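Local coordinates for protein putative retaining b-glycosidase (Saccharophagus degradans, PDB 5A95) that probably hydrolyses mixed-linkage beta-glucans as a family 5 glycoside hydrolase that retains the anomeric configuration, at residues Phe40-Leu45 / Gln176-Val181; Lys46-Ile51 / Gly134-Leu139; Asn188-Met193 / Asn231-Leu236. The protein carries 1 engineered substitution. One frame throughout, in Å; residues are numbered along the deposited sequence. Where two conformers were deposited one is given.

In the fold
The chain folds as the (beta/alpha)8 barrel of glycoside hydrolase family 5. Interactions 1 and 2 use consecutive segments, 40-45 and 46-51, ahead of strand 52-54, and their centres lie about 9 Å apart. They touch where Thr-180 OG1 is hydrogen-bonded to Gln-48 OE1 and Thr-180 O to Leu-137 N. Both segments of interaction 2 fall between those of interaction 1 in sequence. Together they lay the N-terminal region against the starts of the neighbouring parallel strands 136-144 and 181-185. Interaction 3 follows along the chain, on the opposite side of its centre and about 32 Å from interaction 1, centre to centre. The first two lie away from the sugar pocket; the third contains Asn-188 and Glu-189 of it.

Interaction 1 (Phe40-Leu45 / Gln176-Val181); sequences FDVKSL and QNVPTV. Unlike the reference sequence in segment 176-181: Gln-176 (reference Lys). With MG (magnesium ion), chain G.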
loop_
_atom_site.group_PDB
_atom_site.type_symbol
_atom_site.label_atom_id
_atom_site.label_comp_id
_atom_site.label_asym_id
_atom_site.label_seq_id
_atom_site.Cartn_x
_atom_site.Cartn_y
_atom_site.Cartn_z
ATOM N N PHE A 40 7.662 -14.849 -23.771
ATOM C CA PHE A 40 7.839 -14.531 -25.170
ATOM C C PHE A 40 8.587 -15.639 -25.906
ATOM O O PHE A 40 9.576 -16.167 -25.400
ATOM C CB PHE A 40 8.618 -13.213 -25.301
ATOM C CG PHE A 40 8.687 -12.699 -26.722
ATOM C CD1 PHE A 40 9.681 -13.153 -27.581
ATOM C CD2 PHE A 40 7.753 -11.793 -27.194
ATOM C CE1 PHE A 40 9.729 -12.707 -28.892
ATOM C CE2 PHE A 40 7.809 -11.324 -28.491
ATOM C CZ PHE A 40 8.792 -11.800 -29.354
ATOM N N ASP A 41 8.112 -15.976 -27.101
ATOM C CA ASP A 41 8.687 -17.084 -27.875
ATOM C C ASP A 41 10.000 -16.650 -28.513
ATOM O O ASP A 41 9.996 -16.015 -29.556
ATOM C CB ASP A 41 7.689 -17.540 -28.951
ATOM C CG ASP A 41 8.227 -18.667 -29.799
ATOM O OD1 ASP A 41 9.326 -19.197 -29.490
ATOM O OD2 ASP A 41 7.534 -19.006 -30.785
ATOM N N VAL A 42 11.112 -16.985 -27.866
ATOM C CA VAL A 42 12.435 -16.575 -28.333
ATOM C C VAL A 42 12.793 -17.147 -29.705
ATOM O O VAL A 42 13.622 -16.586 -30.408
ATOM C CB VAL A 42 13.546 -16.910 -27.305
ATOM C CG1 VAL A 42 13.242 -16.269 -25.943
ATOM C CG2 VAL A 42 13.741 -18.417 -27.167
ATOM N N LYS A 43 12.141 -18.246 -30.092
ATOM C CA LYS A 43 12.374 -18.882 -31.409
ATOM C C LYS A 43 11.784 -18.078 -32.556
ATOM O O LYS A 43 12.141 -18.305 -33.705
ATOM C CB LYS A 43 11.791 -20.298 -31.432
ATOM C CG LYS A 43 12.406 -21.219 -30.397
ATOM C CD LYS A 43 11.974 -22.668 -30.587
ATOM C CE LYS A 43 12.200 -23.452 -29.301
ATOM N NZ LYS A 43 12.447 -24.901 -29.546
ATOM N N SER A 44 10.904 -17.129 -32.260
ATOM C CA SER A 44 10.310 -16.279 -33.294
ATOM C C SER A 44 11.258 -15.158 -33.754
ATOM O O SER A 44 10.961 -14.435 -34.699
ATOM C CB SER A 44 9.006 -15.663 -32.774
ATOM O OG SER A 44 9.234 -14.656 -31.801
ATOM N N LEU A 45 12.382 -15.008 -33.066
ATOM C CA LEU A 45 13.280 -13.876 -33.298
ATOM C C LEU A 45 14.373 -14.193 -34.283
ATOM O O LEU A 45 14.912 -15.305 -34.291
ATOM C CB LEU A 45 13.946 -13.476 -31.976
ATOM C CG LEU A 45 12.996 -12.991 -30.882
ATOM C CD1 LEU A 45 13.772 -12.808 -29.581
ATOM C CD2 LEU A 45 12.325 -11.710 -31.309
ATOM N N GLN A 176 12.430 -12.973 -20.733
ATOM C CA GLN A 176 13.641 -13.700 -20.401
ATOM C C GLN A 176 14.334 -14.155 -21.694
ATOM O O GLN A 176 13.677 -14.661 -22.600
ATOM C CB GLN A 176 13.324 -14.912 -19.533
ATOM C CG GLN A 176 14.567 -15.573 -18.992
ATOM C CD GLN A 176 14.294 -16.789 -18.124
ATOM O OE1 GLN A 176 13.160 -17.077 -17.760
ATOM N NE2 GLN A 176 15.352 -17.473 -17.758
ATOM N N ASN A 177 15.640 -13.936 -21.761
ATOM C CA ASN A 177 16.448 -14.454 -22.889
ATOM C C ASN A 177 16.052 -13.810 -24.241
ATOM O O ASN A 177 16.140 -14.451 -25.279
ATOM C CB ASN A 177 16.327 -15.998 -22.939
ATOM C CG ASN A 177 17.308 -16.667 -23.904
ATOM O OD1 ASN A 177 18.442 -16.245 -24.040
ATOM N ND2 ASN A 177 16.847 -17.724 -24.576
ATOM N N VAL A 178 15.631 -12.551 -24.221
ATOM C CA VAL A 178 15.269 -11.785 -25.420
ATOM C C VAL A 178 16.312 -10.668 -25.616
ATOM O O VAL A 178 16.332 -9.676 -24.870
ATOM C CB VAL A 178 13.855 -11.192 -25.345
ATOM C CG1 VAL A 178 13.534 -10.321 -26.543
ATOM C CG2 VAL A 178 12.794 -12.286 -25.225
ATOM N N PRO A 179 17.199 -10.815 -26.609
ATOM C CA PRO A 179 18.256 -9.803 -26.769
ATOM C C PRO A 179 17.729 -8.414 -27.131
ATOM O O PRO A 179 18.329 -7.411 -26.777
ATOM C CB PRO A 179 19.105 -10.362 -27.923
ATOM C CG PRO A 179 18.207 -11.314 -28.618
ATOM C CD PRO A 179 17.362 -11.928 -27.563
ATOM N N THR A 180 16.622 -8.372 -27.848
ATOM C CA THR A 180 16.051 -7.120 -28.343
ATOM C C THR A 180 15.746 -6.155 -27.198
ATOM O O THR A 180 15.865 -4.972 -27.369
ATOM C CB THR A 180 14.757 -7.426 -29.101
ATOM O OG1 THR A 180 15.030 -8.444 -30.070
ATOM C CG2 THR A 180 14.185 -6.228 -29.765
ATOM N N VAL A 181 15.309 -6.712 -26.071
ATOM C CA VAL A 181 14.937 -5.926 -24.907
ATOM C C VAL A 181 16.202 -5.808 -24.052
ATOM O O VAL A 181 16.604 -6.756 -23.411
ATOM C CB VAL A 181 13.775 -6.566 -24.147
ATOM C CG1 VAL A 181 13.414 -5.718 -22.957
ATOM C CG2 VAL A 181 12.542 -6.729 -25.044
HETATM MG MG MG G . 16.817 -8.926 -22.774
HETATM O O HOH W 1 11.203 -15.822 -22.991
HETATM O O HOH W 2 17.160 -11.165 -21.800
HETATM O O HOH W 3 19.045 -8.778 -22.004
HETATM O O HOH W 4 14.753 -8.988 -21.788
#
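Val-178 meets Phe-40, Val-42 and Leu-45 through its two methyl groups, which divide the apolar work. Its CG1 stands opposite its own backbone N (chi1 176°) and meets Leu-45 CD1 at 3.9 Å. CG2 takes the other two partners. It lies 4.0 Å from Phe-40 CD1, approaching the ring obliquely, and 4.1 Å from Val-42 CG1. The side chains of Phe-40 and Leu-45 each cross that of Val-178 at about a right angle. Leu-45 CD1 also leans on the ring of Pro-179. Val-42 CG1 rests against the peptide backbone as well, 3.5 Å from Asn-177 O. Phe-40, Leu-45 and Thr-180 also touch helix 116-133.

No direct hydrogen bond joins the two segments. One water does so instead. It donates to Phe-40 O at 2.9 Å and to Gln-176 O at 2.8 Å, using both of its protons. Gln-176, an engineered substitution, takes part here through its backbone.

Within 40-45 the chain is held by its own polar groups. Asp-41 OD1 accepts from Lys-43 N in an Asx turn. Asp-41 O accepts from both the N and the OG of Ser-44.

A magnesium ion is bound by the backbone of 176-181. Val-178 O and Val-181 O both coordinate it at 2.3 Å, and three waters are further ligands. The shared metal ties the two carbonyls together, ahead of strand 181-185.

The chemistry implies a contact made by shape and dispersion between the segments. The bridging water is the polar link across it, while the metal and the internal bonds shape each segment.

Interaction 2 (Lys46-Ile51 / Gly134-Leu139); sequences KTQSFI and GIYLIL
Gln-48 turns CG away from its own N (chi1 -175°) and stays extended beyond it, which carries the amide over the ring of Tyr-136. Tyr-136 holds CG opposite its carbonyl carbon (chi1 -67°), which aims the ring from the start of strand 136-144 at 46-51, between Gln-48 and Ile-51. This is a strand of the (beta/alpha)8 barrel, entered through a Schellman motif at Gly-134 after helix 116-133.

Gln-48 NE2 sits over the centre of one ring face, 3.4 Å above its plane, with amide and ring planes 49° apart. The same NE2 donates to Ile-135 O at 2.9 Å. That bond is fairly straight, and NE2 lies well above the carbonyl plane. Gln-48 OE1 is bonded to Thr-180 and Asn-131, so both ends of the amide are fixed. Ile-51 covers the opposite ring face, its CG1 4.0 Å from the Tyr-136 ring centroid in a CH-pi contact. At the ring edge, Tyr-136 OH donates to Ser-49 O at 2.6 Å. A phenylalanine in place of Tyr-136 would probably leave Ser-49 O without this phenolic donor. Ile-51 CD1 lies 3.7 Å from the same Tyr-136 OH.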
loop_
_atom_site.group_PDB
_atom_site.type_symbol
_atom_site.label_atom_id
_atom_site.label_comp_id
_atom_site.label_asym_id
_atom_site.label_seq_id
_atom_site.Cartn_x
_atom_site.Cartn_y
_atom_site.Cartn_z
ATOM N N LYS A 46 14.734 -13.194 -35.087
ATOM C CA LYS A 46 15.988 -13.243 -35.852
ATOM C C LYS A 46 17.197 -13.130 -34.921
ATOM O O LYS A 46 17.105 -12.528 -33.858
ATOM C CB LYS A 46 16.078 -12.060 -36.795
ATOM C CG LYS A 46 15.017 -11.949 -37.860
ATOM C CD LYS A 46 15.265 -10.643 -38.624
ATOM C CE LYS A 46 14.360 -10.509 -39.827
ATOM N NZ LYS A 46 14.569 -9.242 -40.613
ATOM N N THR A 47 18.341 -13.646 -35.356
ATOM C CA THR A 47 19.574 -13.485 -34.601
ATOM C C THR A 47 19.825 -11.981 -34.300
ATOM O O THR A 47 19.609 -11.103 -35.162
ATOM C CB THR A 47 20.758 -14.116 -35.362
ATOM O OG1 THR A 47 20.810 -13.583 -36.701
ATOM C CG2 THR A 47 20.587 -15.664 -35.409
ATOM N N GLN A 48 20.234 -11.700 -33.076
ATOM C CA GLN A 48 20.479 -10.349 -32.616
ATOM C C GLN A 48 21.314 -10.495 -31.372
ATOM O O GLN A 48 20.960 -11.253 -30.459
ATOM C CB GLN A 48 19.155 -9.615 -32.289
ATOM C CG GLN A 48 19.332 -8.167 -31.910
ATOM C CD GLN A 48 18.023 -7.396 -31.854
ATOM O OE1 GLN A 48 16.925 -7.968 -31.891
ATOM N NE2 GLN A 48 18.133 -6.070 -31.771
ATOM N N SER A 49 22.427 -9.765 -31.322
ATOM C CA SER A 49 23.333 -9.895 -30.204
ATOM C C SER A 49 22.703 -9.359 -28.921
ATOM O O SER A 49 22.061 -8.310 -28.918
ATOM C CB SER A 49 24.623 -9.122 -30.451
ATOM O OG SER A 49 25.485 -9.218 -29.338
ATOM N N PHE A 50 22.905 -10.060 -27.825
ATOM C CA PHE A 50 22.715 -9.453 -26.522
ATOM C C PHE A 50 23.708 -8.320 -26.344
ATOM O O PHE A 50 24.869 -8.400 -26.762
ATOM C CB PHE A 50 22.947 -10.457 -25.367
ATOM C CG PHE A 50 21.822 -11.423 -25.166
ATOM C CD1 PHE A 50 20.713 -11.066 -24.414
ATOM C CD2 PHE A 50 21.841 -12.681 -25.766
ATOM C CE1 PHE A 50 19.677 -11.947 -24.236
ATOM C CE2 PHE A 50 20.795 -13.566 -25.578
ATOM C CZ PHE A 50 19.705 -13.194 -24.821
ATOM N N ILE A 51 23.265 -7.280 -25.652
ATOM C CA ILE A 51 24.131 -6.210 -25.194
ATOM C C ILE A 51 24.340 -6.428 -23.707
ATOM O O ILE A 51 23.375 -6.704 -22.982
ATOM C CB ILE A 51 23.518 -4.818 -25.445
ATOM C CG1 ILE A 51 23.148 -4.636 -26.928
ATOM C CG2 ILE A 51 24.462 -3.706 -24.965
ATOM C CD1 ILE A 51 24.299 -4.822 -27.904
ATOM N N GLY A 134 16.589 -5.059 -36.373
ATOM C CA GLY A 134 17.897 -5.145 -35.742
ATOM C C GLY A 134 18.184 -4.072 -34.699
ATOM O O GLY A 134 19.358 -3.840 -34.354
ATOM N N ILE A 135 17.130 -3.438 -34.170
ATOM C CA ILE A 135 17.286 -2.389 -33.163
ATOM C C ILE A 135 16.814 -2.873 -31.793
ATOM O O ILE A 135 16.211 -3.935 -31.658
ATOM C CB ILE A 135 16.572 -1.107 -33.575
ATOM C CG1 ILE A 135 15.065 -1.298 -33.550
ATOM C CG2 ILE A 135 17.139 -0.662 -34.929
ATOM C CD1 ILE A 135 14.279 -0.051 -33.790
ATOM N N TYR A 136 17.175 -2.099 -30.783
ATOM C CA TYR A 136 16.977 -2.497 -29.392
ATOM C C TYR A 136 15.951 -1.621 -28.669
ATOM O O TYR A 136 15.699 -0.500 -29.087
ATOM C CB TYR A 136 18.310 -2.395 -28.654
ATOM C CG TYR A 136 19.322 -3.406 -29.139
ATOM C CD1 TYR A 136 19.357 -4.677 -28.591
ATOM C CD2 TYR A 136 20.219 -3.102 -30.171
ATOM C CE1 TYR A 136 20.256 -5.630 -29.035
ATOM C CE2 TYR A 136 21.111 -4.058 -30.641
ATOM C CZ TYR A 136 21.140 -5.309 -30.066
ATOM O OH TYR A 136 22.056 -6.229 -30.500
ATOM N N LEU A 137 15.372 -2.156 -27.598
ATOM C CA LEU A 137 14.422 -1.419 -26.790
ATOM C C LEU A 137 14.978 -1.138 -25.406
ATOM O O LEU A 137 15.594 -1.999 -24.780
ATOM C CB LEU A 137 13.119 -2.207 -26.643
ATOM C CG LEU A 137 12.374 -2.432 -27.960
ATOM C CD1 LEU A 137 11.246 -3.425 -27.726
ATOM C CD2 LEU A 137 11.816 -1.125 -28.506
ATOM N N ILE A 138 14.669 0.061 -24.921
ATOM C CA ILE A 138 14.762 0.421 -23.515
ATOM C C ILE A 138 13.329 0.488 -22.996
ATOM O O ILE A 138 12.530 1.264 -23.515
ATOM C CB ILE A 138 15.465 1.774 -23.323
ATOM C CG1 ILE A 138 16.902 1.738 -23.869
ATOM C CG2 ILE A 138 15.405 2.190 -21.848
ATOM C CD1 ILE A 138 17.621 3.053 -23.766
ATOM N N LEU A 139 13.003 -0.300 -21.971
ATOM C CA LEU A 139 11.699 -0.225 -21.361
ATOM C C LEU A 139 11.816 0.636 -20.124
ATOM O O LEU A 139 12.612 0.351 -19.223
ATOM C CB LEU A 139 11.170 -1.612 -20.998
ATOM C CG LEU A 139 11.049 -2.592 -22.160
ATOM C CD1 LEU A 139 10.453 -3.918 -21.699
ATOM C CD2 LEU A 139 10.271 -2.019 -23.335
#

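Interaction 3 (Asn188-Met193 / Asn231-Leu236); sequences NEPTTM and NWAYDL. With BGC (beta-D-glucopyranose), chain D.
The indole of Trp-232 has Thr-191 over one face and Glu-189 at its edge. Thr-191 OG1 lies 3.2 Å above the ring plane of Trp-232, over the six-membered ring. Its CG2 sits over the five-membered ring, 3.7 Å from that centroid, in a CH-pi contact. At the edge, Glu-189 OE1 comes within 3.4 Å of Trp-232 CD1, with the carboxylate carbon in the ring plane. Met-193 CG touches Trp-232 CZ2 obliquely, while Met-193 also packs on Arg-169 of the second subunit. The indole NE1 is hydrogen-bonded to Gln-153.

The rotation of Thr-191 is set by an ST turn. With OG1 placed opposite the backbone N (chi1 178°), it accepts from Met-193 N at 3.0 Å. The backbones meet directly as well, through Trp-232 N to Pro-190 O at 2.9 Å. Alongside, Ala-233 CB packs against Asn-188 O and the ring of Pro-190.

Beyond the indole edge lies a bound glucose. Its O1 donates to Glu-189 OE1 at 2.6 Å. Asn-188 ND2 reaches its O2 at 3.3 Å, in a nearly straight bond (170°). Partners outside the segments hold both side chains: His-254 bonds Glu-189 OE2 and Arg-103 bonds Asn-188 OD1.

Asn-188, Glu-189 and Pro-190 match the Asn-Glu-Pro signature of family 5, whose glutamate is the acid/base in relatives. The grip of Glu-189 on the anomeric O1 is consistent with that role. The chemistry implies that the Trp-232 edge, lying against Glu-189 OE1 with Thr-191 over one face, may contribute to positioning the sugar-binding carboxylate.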
loop_
_atom_site.group_PDB
_atom_site.type_symbol
_atom_site.label_atom_id
_atom_site.label_comp_id
_atom_site.label_asym_id
_atom_site.label_seq_id
_atom_site.Cartn_x
_atom_site.Cartn_y
_atom_site.Cartn_z
ATOM N N ASN A 188 11.791 6.322 -14.206
ATOM C CA ASN A 188 12.205 7.423 -15.079
ATOM C C ASN A 188 12.883 8.601 -14.358
ATOM O O ASN A 188 14.059 8.907 -14.572
ATOM C CB ASN A 188 10.981 7.855 -15.861
ATOM C CG ASN A 188 11.132 9.164 -16.602
ATOM O OD1 ASN A 188 12.038 9.375 -17.389
ATOM N ND2 ASN A 188 10.170 10.059 -16.367
ATOM N N GLU A 189 12.124 9.327 -13.533
ATOM C CA GLU A 189 12.606 10.591 -12.966
ATOM C C GLU A 189 12.334 10.715 -11.482
ATOM O O GLU A 189 11.276 11.252 -11.067
ATOM C CB GLU A 189 12.069 11.805 -13.737
ATOM C CG GLU A 189 12.846 12.039 -15.023
ATOM C CD GLU A 189 12.402 13.226 -15.829
ATOM O OE1 GLU A 189 11.264 13.668 -15.647
ATOM O OE2 GLU A 189 13.192 13.668 -16.686
ATOM N N PRO A 190 13.311 10.293 -10.666
ATOM C CA PRO A 190 13.213 10.547 -9.240
ATOM C C PRO A 190 13.249 12.051 -8.961
ATOM O O PRO A 190 14.126 12.760 -9.450
ATOM C CB PRO A 190 14.450 9.858 -8.686
ATOM C CG PRO A 190 14.766 8.804 -9.713
ATOM C CD PRO A 190 14.515 9.523 -10.996
ATOM N N THR A 191 12.294 12.503 -8.136
ATOM C CA THR A 191 12.253 13.873 -7.669
ATOM C C THR A 191 11.343 13.974 -6.464
ATOM O O THR A 191 10.331 13.260 -6.388
ATOM C CB THR A 191 11.799 14.892 -8.742
ATOM O OG1 THR A 191 11.770 16.190 -8.136
ATOM C CG2 THR A 191 10.417 14.567 -9.305
ATOM N N THR A 192 11.681 14.856 -5.526
ATOM C CA THR A 192 10.752 15.175 -4.458
ATOM C C THR A 192 10.125 16.554 -4.610
ATOM O O THR A 192 9.403 16.993 -3.724
ATOM C CB THR A 192 11.415 15.110 -3.088
ATOM O OG1 THR A 192 12.445 16.102 -3.048
ATOM C CG2 THR A 192 11.915 13.713 -2.805
ATOM N N MET A 193 10.364 17.226 -5.723
ATOM C CA MET A 193 9.774 18.543 -5.981
ATOM C C MET A 193 10.051 19.471 -4.800
ATOM O O MET A 193 9.130 20.046 -4.192
ATOM C CB MET A 193 8.286 18.451 -6.292
ATOM C CG MET A 193 8.001 17.687 -7.562
ATOM S SD MET A 193 6.265 17.711 -8.037
ATOM C CE MET A 193 6.178 19.340 -8.808
ATOM N N ASN A 231 16.706 15.122 -8.660
ATOM C CA ASN A 231 16.553 16.278 -9.532
ATOM C C ASN A 231 16.148 15.850 -10.939
ATOM O O ASN A 231 16.674 16.339 -11.931
ATOM C CB ASN A 231 17.839 17.132 -9.558
ATOM C CG ASN A 231 17.635 18.492 -10.207
ATOM O OD1 ASN A 231 16.509 18.945 -10.412
ATOM N ND2 ASN A 231 18.729 19.110 -10.625
ATOM N N TRP A 232 15.145 14.985 -11.004
ATOM C CA TRP A 232 14.613 14.469 -12.257
ATOM C C TRP A 232 15.693 13.738 -13.072
ATOM O O TRP A 232 15.943 14.048 -14.247
ATOM C CB TRP A 232 13.948 15.558 -13.098
ATOM C CG TRP A 232 12.671 16.147 -12.546
ATOM C CD1 TRP A 232 11.413 15.815 -12.958
ATOM C CD2 TRP A 232 12.522 17.175 -11.574
ATOM N NE1 TRP A 232 10.476 16.580 -12.298
ATOM C CE2 TRP A 232 11.124 17.434 -11.453
ATOM C CE3 TRP A 232 13.412 17.940 -10.831
ATOM C CZ2 TRP A 232 10.609 18.375 -10.566
ATOM C CZ3 TRP A 232 12.889 18.873 -9.945
ATOM C CH2 TRP A 232 11.507 19.088 -9.824
ATOM N N ALA A 233 16.332 12.757 -12.435
ATOM C CA ALA A 233 17.353 11.936 -13.080
ATOM C C ALA A 233 18.487 12.795 -13.608
ATOM O O ALA A 233 18.999 12.564 -14.681
ATOM C CB ALA A 233 16.751 11.072 -14.207
ATOM N N TYR A 234 18.946 13.732 -12.808
ATOM C CA TYR A 234 20.037 14.601 -13.193
ATOM C C TYR A 234 21.294 14.441 -12.349
ATOM O O TYR A 234 22.401 14.533 -12.872
ATOM C CB TYR A 234 19.574 16.073 -13.266
ATOM C CG TYR A 234 20.618 16.943 -13.883
ATOM C CD1 TYR A 234 20.892 16.886 -15.249
ATOM C CD2 TYR A 234 21.359 17.811 -13.106
ATOM C CE1 TYR A 234 21.898 17.640 -15.793
ATOM C CE2 TYR A 234 22.362 18.603 -13.668
ATOM C CZ TYR A 234 22.630 18.490 -15.030
ATOM O OH TYR A 234 23.653 19.223 -15.621
ATOM N N ASP A 235 21.153 14.174 -11.059
ATOM C CA ASP A 235 22.306 14.156 -10.152
ATOM C C ASP A 235 22.747 12.731 -9.819
ATOM O O ASP A 235 22.115 12.045 -9.007
ATOM C CB ASP A 235 21.986 14.938 -8.865
ATOM C CG ASP A 235 23.189 15.045 -7.925
ATOM O OD1 ASP A 235 24.313 14.706 -8.341
ATOM O OD2 ASP A 235 22.987 15.503 -6.781
ATOM N N LEU A 236 23.839 12.303 -10.442
ATOM C CA LEU A 236 24.445 11.000 -10.157
ATOM C C LEU A 236 25.560 11.093 -9.111
ATOM O O LEU A 236 26.085 10.082 -8.703
ATOM C CB LEU A 236 24.993 10.389 -11.432
ATOM C CG LEU A 236 23.977 9.913 -12.449
ATOM C CD1 LEU A 236 24.675 9.400 -13.693
ATOM C CD2 LEU A 236 23.063 8.837 -11.848
HETATM C C2 BGC D . 9.254 14.124 -18.459
HETATM C C3 BGC D . 8.493 13.984 -19.776
HETATM C C4 BGC D . 8.079 15.374 -20.273
HETATM C C5 BGC D . 9.298 16.270 -20.368
HETATM C C6 BGC D . 8.966 17.652 -20.878
HETATM C C1 BGC D . 10.293 15.242 -18.454
HETATM O O1 BGC D . 10.621 15.679 -17.160
HETATM O O2 BGC D . 9.855 12.827 -18.094
HETATM O O3 BGC D . 7.382 13.061 -19.546
HETATM O O4 BGC D . 7.396 15.405 -21.535
HETATM O O5 BGC D . 9.793 16.419 -19.041
HETATM O O6 BGC D . 10.165 18.411 -20.714
#